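Local coordinates for protein chitin deacetylase 1 (Bombyx mori, PDB 5ZNT) that removes acetyl groups from the N-acetylglucosamine units of chitin, as a zinc-dependent carbohydrate esterase 4 enzyme, leaving chitosan and acetate, at residues A[27-39]-A[313-325]. Sequence-based numbering, arbitrary orientation.
Sequences IPGDLPARDVPQM and PRTVTEAKNFEPW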
# COMPACT_ATOMS: atom_id res chain seq x y z
N ILE A 27 15.98 -13.23 4.21
CA ILE A 27 14.61 -13.70 4.42
C ILE A 27 14.33 -13.79 5.91
O ILE A 27 15.17 -14.29 6.67
CB ILE A 27 14.40 -15.04 3.70
CG1 ILE A 27 14.65 -14.89 2.21
CG2 ILE A 27 13.02 -15.60 3.99
CD1 ILE A 27 14.64 -16.22 1.44
N PRO A 28 13.17 -13.31 6.38
CA PRO A 28 12.81 -13.49 7.79
C PRO A 28 12.88 -14.95 8.21
O PRO A 28 12.58 -15.86 7.44
CB PRO A 28 11.37 -12.95 7.85
CG PRO A 28 11.32 -11.91 6.74
CD PRO A 28 12.22 -12.44 5.65
N GLY A 29 13.31 -15.17 9.46
CA GLY A 29 13.45 -16.52 9.98
C GLY A 29 14.47 -17.38 9.27
O GLY A 29 14.55 -18.58 9.56
N ASP A 30 15.25 -16.80 8.36
CA ASP A 30 16.25 -17.51 7.57
C ASP A 30 15.68 -18.76 6.91
O ASP A 30 16.35 -19.78 6.76
CB ASP A 30 17.49 -17.86 8.41
CG ASP A 30 18.69 -18.24 7.55
OD1 ASP A 30 18.97 -17.52 6.55
OD2 ASP A 30 19.34 -19.26 7.85
N LEU A 31 14.41 -18.68 6.48
CA LEU A 31 13.84 -19.76 5.71
C LEU A 31 14.54 -19.84 4.35
O LEU A 31 14.98 -18.82 3.81
CB LEU A 31 12.34 -19.56 5.51
CG LEU A 31 11.36 -20.09 6.58
CD1 LEU A 31 11.60 -19.44 7.91
CD2 LEU A 31 9.90 -19.87 6.15
N PRO A 32 14.68 -21.05 3.79
CA PRO A 32 15.19 -21.17 2.42
C PRO A 32 14.24 -20.52 1.43
O PRO A 32 13.03 -20.70 1.52
CB PRO A 32 15.25 -22.69 2.19
CG PRO A 32 15.00 -23.32 3.52
CD PRO A 32 14.24 -22.35 4.33
N ALA A 33 14.81 -19.81 0.45
CA ALA A 33 13.98 -19.13 -0.56
C ALA A 33 12.99 -20.09 -1.21
O ALA A 33 11.83 -19.72 -1.45
CB ALA A 33 14.88 -18.48 -1.61
N ARG A 34 13.40 -21.33 -1.50
CA ARG A 34 12.50 -22.25 -2.19
C ARG A 34 11.30 -22.65 -1.34
O ARG A 34 10.31 -23.14 -1.88
CB ARG A 34 13.27 -23.51 -2.64
CG ARG A 34 13.44 -24.55 -1.54
CD ARG A 34 14.48 -25.61 -1.89
NE ARG A 34 15.81 -25.23 -1.41
CZ ARG A 34 16.38 -25.70 -0.30
NH1 ARG A 34 15.74 -26.58 0.46
NH2 ARG A 34 17.59 -25.28 0.05
N ASP A 35 11.34 -22.43 -0.02
CA ASP A 35 10.19 -22.74 0.83
C ASP A 35 9.37 -21.51 1.20
O ASP A 35 8.38 -21.64 1.93
CB ASP A 35 10.65 -23.44 2.11
CG ASP A 35 11.27 -24.81 1.84
OD1 ASP A 35 10.75 -25.55 0.97
OD2 ASP A 35 12.28 -25.13 2.49
N VAL A 36 9.73 -20.33 0.71
CA VAL A 36 9.06 -19.07 1.04
C VAL A 36 7.93 -18.82 0.04
O VAL A 36 8.18 -18.80 -1.16
CB VAL A 36 10.07 -17.91 1.06
CG1 VAL A 36 9.38 -16.54 1.19
CG2 VAL A 36 11.11 -18.13 2.18
N PRO A 37 6.69 -18.59 0.49
CA PRO A 37 5.64 -18.16 -0.44
C PRO A 37 6.00 -16.81 -1.05
O PRO A 37 6.45 -15.89 -0.35
CB PRO A 37 4.39 -18.03 0.45
CG PRO A 37 4.77 -18.55 1.79
CD PRO A 37 6.27 -18.49 1.89
N GLN A 38 5.84 -16.69 -2.36
CA GLN A 38 6.08 -15.43 -3.05
C GLN A 38 4.86 -14.53 -2.84
O GLN A 38 3.79 -14.78 -3.40
CB GLN A 38 6.32 -15.67 -4.54
CG GLN A 38 6.55 -14.39 -5.34
CD GLN A 38 7.75 -13.58 -4.82
OE1 GLN A 38 8.91 -13.99 -4.99
NE2 GLN A 38 7.48 -12.41 -4.22
N MET A 39 5.03 -13.49 -2.04
CA MET A 39 3.95 -12.54 -1.78
C MET A 39 3.94 -11.46 -2.85
O MET A 39 5.00 -10.98 -3.28
CB MET A 39 4.12 -11.92 -0.40
CG MET A 39 3.88 -12.93 0.72
SD MET A 39 4.29 -12.25 2.34
CE MET A 39 5.95 -12.89 2.63
N PRO A 313 7.08 -16.33 10.23
CA PRO A 313 7.32 -16.85 8.88
C PRO A 313 6.80 -18.28 8.71
O PRO A 313 7.05 -19.17 9.53
CB PRO A 313 8.84 -16.75 8.73
CG PRO A 313 9.21 -15.62 9.65
CD PRO A 313 8.31 -15.77 10.83
N ARG A 314 6.04 -18.48 7.64
CA ARG A 314 5.45 -19.77 7.30
C ARG A 314 6.00 -20.24 5.96
O ARG A 314 6.12 -19.45 5.02
CB ARG A 314 3.92 -19.68 7.20
CG ARG A 314 3.25 -18.88 8.30
CD ARG A 314 3.59 -19.44 9.67
NE ARG A 314 3.10 -20.80 9.87
CZ ARG A 314 3.68 -21.66 10.71
NH1 ARG A 314 4.76 -21.29 11.39
NH2 ARG A 314 3.19 -22.89 10.85
N THR A 315 6.31 -21.53 5.87
CA THR A 315 6.70 -22.10 4.60
C THR A 315 5.50 -22.18 3.67
O THR A 315 4.34 -22.03 4.09
CB THR A 315 7.27 -23.51 4.79
OG1 THR A 315 6.19 -24.39 5.14
CG2 THR A 315 8.33 -23.54 5.89
N VAL A 316 5.77 -22.47 2.39
CA VAL A 316 4.69 -22.65 1.43
C VAL A 316 3.68 -23.65 1.95
O VAL A 316 2.46 -23.44 1.83
CB VAL A 316 5.25 -23.09 0.06
CG1 VAL A 316 4.10 -23.43 -0.90
CG2 VAL A 316 6.17 -22.02 -0.52
N THR A 317 4.16 -24.75 2.55
CA THR A 317 3.22 -25.77 3.01
C THR A 317 2.38 -25.26 4.18
O THR A 317 1.17 -25.48 4.22
CB THR A 317 3.96 -27.05 3.41
OG1 THR A 317 4.85 -27.44 2.35
CG2 THR A 317 2.97 -28.15 3.64
N GLU A 318 3.01 -24.57 5.13
CA GLU A 318 2.27 -24.03 6.25
C GLU A 318 1.35 -22.88 5.84
O GLU A 318 0.35 -22.62 6.54
CB GLU A 318 3.24 -23.57 7.33
CG GLU A 318 4.12 -24.71 7.87
CD GLU A 318 5.32 -24.19 8.61
OE1 GLU A 318 5.76 -23.07 8.28
OE2 GLU A 318 5.82 -24.88 9.53
N ALA A 319 1.65 -22.18 4.74
CA ALA A 319 0.90 -20.98 4.40
C ALA A 319 -0.58 -21.26 4.15
O ALA A 319 -1.42 -20.38 4.39
CB ALA A 319 1.53 -20.30 3.18
N LYS A 320 -0.91 -22.48 3.72
CA LYS A 320 -2.29 -22.83 3.39
C LYS A 320 -3.23 -22.66 4.57
O LYS A 320 -4.42 -22.39 4.38
CB LYS A 320 -2.37 -24.27 2.89
CG LYS A 320 -1.94 -24.43 1.45
CD LYS A 320 -1.97 -25.90 1.01
CE LYS A 320 -0.97 -26.74 1.81
NZ LYS A 320 -0.82 -28.14 1.31
N ASN A 321 -2.74 -22.84 5.80
CA ASN A 321 -3.60 -22.74 6.97
C ASN A 321 -3.18 -21.59 7.89
O ASN A 321 -3.61 -21.54 9.05
CB ASN A 321 -3.62 -24.07 7.74
CG ASN A 321 -2.23 -24.62 7.98
OD1 ASN A 321 -1.44 -24.04 8.72
ND2 ASN A 321 -1.93 -25.74 7.34
N PHE A 322 -2.37 -20.66 7.39
CA PHE A 322 -1.98 -19.47 8.14
C PHE A 322 -3.21 -18.59 8.36
O PHE A 322 -3.78 -18.05 7.39
CB PHE A 322 -0.88 -18.74 7.38
CG PHE A 322 -0.20 -17.66 8.17
CD1 PHE A 322 0.13 -17.85 9.50
CD2 PHE A 322 0.11 -16.44 7.56
CE1 PHE A 322 0.78 -16.85 10.22
CE2 PHE A 322 0.76 -15.44 8.26
CZ PHE A 322 1.10 -15.64 9.60
N GLU A 323 -3.63 -18.44 9.61
CA GLU A 323 -4.90 -17.78 9.89
C GLU A 323 -4.96 -16.31 9.47
O GLU A 323 -6.01 -15.91 8.93
CB GLU A 323 -5.25 -17.90 11.39
CG GLU A 323 -5.77 -19.28 11.78
CD GLU A 323 -6.88 -19.78 10.85
OE1 GLU A 323 -7.84 -19.02 10.56
OE2 GLU A 323 -6.80 -20.95 10.40
N PRO A 324 -3.93 -15.48 9.67
CA PRO A 324 -4.06 -14.07 9.22
C PRO A 324 -4.35 -13.96 7.73
O PRO A 324 -5.10 -13.07 7.33
CB PRO A 324 -2.71 -13.46 9.60
CG PRO A 324 -2.26 -14.28 10.80
CD PRO A 324 -2.69 -15.68 10.46
N TRP A 325 -3.80 -14.85 6.91
CA TRP A 325 -4.07 -14.81 5.48
C TRP A 325 -5.46 -15.34 5.12
O TRP A 325 -5.86 -15.25 3.95
CB TRP A 325 -3.00 -15.58 4.72
CG TRP A 325 -1.66 -14.90 4.70
CD1 TRP A 325 -1.28 -13.79 5.41
CD2 TRP A 325 -0.51 -15.28 3.93
NE1 TRP A 325 0.02 -13.45 5.12
CE2 TRP A 325 0.51 -14.35 4.20
CE3 TRP A 325 -0.26 -16.31 3.03
CZ2 TRP A 325 1.76 -14.42 3.61
CZ3 TRP A 325 0.98 -16.39 2.44
CH2 TRP A 325 1.99 -15.46 2.75
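Trp325 meets Pro37 at the edge of its indole, where Pro37 CB lies near the ring plane, 4.2 Å from CH2 of Trp325, while one face carries Phe322 CD2, offset toward the rim. Met39 SD approaches obliquely, 3.6 Å from Trp325 CZ2, a Met-aromatic contact; with CG anti to the carbonyl carbon (chi1 -69°) and the chain bent at chi3, the flexible thioether crosses the indole at about a right angle. The indole suits this buried place because its NE1 is satisfied by the carbonyl of Gln305.

Pro37, rigid and without an N-H, rests CG 3.9 Å from Ala319 CB, where a methyl leaves room for the ring, and CD 3.3 Å from Arg314 O, which accepts from Trp309 NE1. The branched Val316 puts CG2 3.6 Å from Pro37 N. A glycine in place of Pro37 would probably open a gap between Ala319 and the Trp325 edge and let the backbone there flex. Thr315 caps the short helix, its OG1 accepting from Glu318 N as Glu318 OE1 accepts from Thr315 N, a capping box. Farther along, Leu31 CD1 packs 3.9 Å from Pro313 CB.

Away from the zinc site, the contact fastens the loop and short helix after helix 303-311 to the lead-in of strand 38-45 in the deacetylase domain's parallel sheet. Apolar surfaces supply its bulk; the one hydrogen bond between the segments, Val316 N to Asp35 O (2.8 Å, 144° at the hydrogen), supplies its direction.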